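MbSHANK1 protein (Monosiga brevicollis, PDB 6X23) contains a PDZ domain, the part described here, that binds a GIRK3 peptide, and is probably a receptor-binding adaptor. Local coordinates at residues A[69-73]-A[74-78]. Numbering follows the deposited sequence.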
loop_
_atom_site.group_PDB
_atom_site.type_symbol
_atom_site.label_atom_id
_atom_site.label_comp_id
_atom_site.label_asym_id
_atom_site.label_seq_id
_atom_site.Cartn_x
_atom_site.Cartn_y
_atom_site.Cartn_z
ATOM N N ASN A 69 -6.778 5.188 -4.915
ATOM C CA ASN A 69 -7.415 6.013 -5.941
ATOM C C ASN A 69 -8.588 6.804 -5.360
ATOM O O ASN A 69 -9.716 6.775 -5.856
ATOM C CB ASN A 69 -7.849 5.162 -7.134
ATOM C CG ASN A 69 -6.645 4.617 -7.960
ATOM O OD1 ASN A 69 -5.529 5.154 -7.918
ATOM N ND2 ASN A 69 -6.896 3.561 -8.731
ATOM N N GLY A 70 -8.320 7.487 -4.265
ATOM C CA GLY A 70 -9.347 8.309 -3.659
ATOM C C GLY A 70 -10.552 7.560 -3.155
ATOM O O GLY A 70 -11.588 8.182 -2.914
ATOM N N VAL A 71 -10.463 6.238 -2.995
ATOM C CA VAL A 71 -11.522 5.449 -2.370
ATOM C C VAL A 71 -11.018 4.980 -1.016
ATOM O O VAL A 71 -9.884 4.502 -0.906
ATOM C CB VAL A 71 -11.934 4.253 -3.247
ATOM C CG1 VAL A 71 -13.012 3.437 -2.573
ATOM C CG2 VAL A 71 -12.420 4.732 -4.575
ATOM N N ASP A 72 -11.850 5.118 0.012
ATOM C CA ASP A 72 -11.519 4.532 1.311
ATOM C C ASP A 72 -11.442 3.017 1.198
ATOM O O ASP A 72 -12.423 2.366 0.828
ATOM C CB ASP A 72 -12.566 4.923 2.349
ATOM C CG ASP A 72 -12.247 4.372 3.734
ATOM O OD1 ASP A 72 -11.319 3.537 3.879
ATOM O OD2 ASP A 72 -12.956 4.761 4.686
ATOM N N VAL A 73 -10.291 2.454 1.548
ATOM C CA VAL A 73 -10.072 1.016 1.444
ATOM C C VAL A 73 -9.544 0.471 2.759
ATOM O O VAL A 73 -8.900 -0.583 2.785
ATOM C CB VAL A 73 -9.091 0.679 0.304
ATOM C CG1 VAL A 73 -9.624 1.193 -1.028
ATOM C CG2 VAL A 73 -7.697 1.239 0.605
ATOM N N SER A 74 -9.803 1.191 3.852
ATOM C CA SER A 74 -9.265 0.808 5.152
ATOM C C SER A 74 -9.988 -0.389 5.769
ATOM O O SER A 74 -9.451 -1.028 6.677
ATOM C CB SER A 74 -9.345 2.004 6.087
ATOM O OG SER A 74 -10.601 2.649 5.931
ATOM N N PHE A 75 -11.175 -0.720 5.275
ATOM C CA PHE A 75 -12.039 -1.750 5.834
ATOM C C PHE A 75 -12.289 -2.891 4.852
ATOM O O PHE A 75 -13.338 -3.527 4.897
ATOM C CB PHE A 75 -13.372 -1.136 6.248
ATOM C CG PHE A 75 -14.208 -0.677 5.085
ATOM C CD1 PHE A 75 -13.767 0.344 4.244
ATOM C CD2 PHE A 75 -15.443 -1.251 4.836
ATOM C CE1 PHE A 75 -14.539 0.773 3.170
ATOM C CE2 PHE A 75 -16.219 -0.822 3.775
ATOM C CZ PHE A 75 -15.763 0.188 2.939
ATOM N N TRP A 76 -11.358 -3.156 3.952
ATOM C CA TRP A 76 -11.590 -4.145 2.917
ATOM C C TRP A 76 -10.853 -5.432 3.238
ATOM O O TRP A 76 -10.043 -5.508 4.166
ATOM C CB TRP A 76 -11.131 -3.632 1.560
ATOM C CG TRP A 76 -11.965 -2.579 0.969
ATOM C CD1 TRP A 76 -12.898 -1.821 1.591
ATOM C CD2 TRP A 76 -11.935 -2.152 -0.390
ATOM N NE1 TRP A 76 -13.455 -0.933 0.698
ATOM C CE2 TRP A 76 -12.879 -1.130 -0.529
ATOM C CE3 TRP A 76 -11.191 -2.531 -1.497
ATOM C CZ2 TRP A 76 -13.101 -0.489 -1.735
ATOM C CZ3 TRP A 76 -11.415 -1.897 -2.683
ATOM C CH2 TRP A 76 -12.359 -0.889 -2.798
ATOM N N SER A 77 -11.149 -6.455 2.442
ATOM C CA SER A 77 -10.423 -7.710 2.488
ATOM C C SER A 77 -9.086 -7.567 1.783
ATOM O O SER A 77 -8.936 -6.768 0.857
ATOM C CB SER A 77 -11.216 -8.797 1.792
ATOM O OG SER A 77 -11.363 -8.430 0.432
ATOM N N HIS A 78 -8.120 -8.388 2.200
ATOM C CA HIS A 78 -6.808 -8.343 1.570
ATOM C C HIS A 78 -6.885 -8.540 0.066
ATOM O O HIS A 78 -6.070 -7.975 -0.667
ATOM C CB HIS A 78 -5.878 -9.399 2.164
ATOM C CG HIS A 78 -4.487 -9.358 1.604
ATOM N ND1 HIS A 78 -3.529 -8.468 2.044
ATOM C CD2 HIS A 78 -3.890 -10.103 0.642
ATOM C CE1 HIS A 78 -2.405 -8.664 1.374
ATOM N NE2 HIS A 78 -2.595 -9.654 0.522
#
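Asp72 reaches forward along the chain and takes hold of Ser74. Its OD1 accepts the backbone amide, with Ser74 N at 2.8 Å from Asp72 OD1 and an N-H...O angle of 172°. The amide meets OD1 almost end-on, in line with the C-O bond. CG of Asp72 lies anti to the backbone N (chi1 -178°), which swings the carboxylate forward beside the next peptide. The Ser74 hydroxyl also appears to donate to OD1, but at 2.3 Å between Ser74 OG and Asp72 OD1 the modelled distance is doubtful. The amide bond is the firm one. OD2 makes no bond to Ser74.

Other polar atoms here come close without bonding. Trp76 NE1 lies 3.5 Å from Asp72 O, but the angle is poor. That Asp72 O also lies at the edge of the Phe75 ring, near its plane, 3.5 Å from Phe75 CE1. Val73 to Trp76 form a type I turn, and Val73 O stands 3.7 Å from Trp76 N.

On the Trp76 side the contact is apolar. Val73 CG1 sits over the face of the Trp76 six-membered ring, a CH-pi contact 3.8 Å from its centroid and 5° off the normal. Val71 CG1 touches Trp76 CZ2 at 4.0 Å. Lys80 makes a cation-pi contact with the indole, which also packs on Val81 and Glu84. An alanine in place of Trp76 would probably leave Val73 CG1 without its aromatic cover and Lys80 without its pi partner.

Ser77 is the N-cap of helix 78-87, its OG bonded to Lys80 N. His78 ND1 pairs with Gln43 OE1, and NE2 bonds a polar side chain of the peptide. The Asx turn at Asp72 thus belongs to the connection into the second PDZ helix, whose first-turn histidine is characteristic of class I peptide grooves.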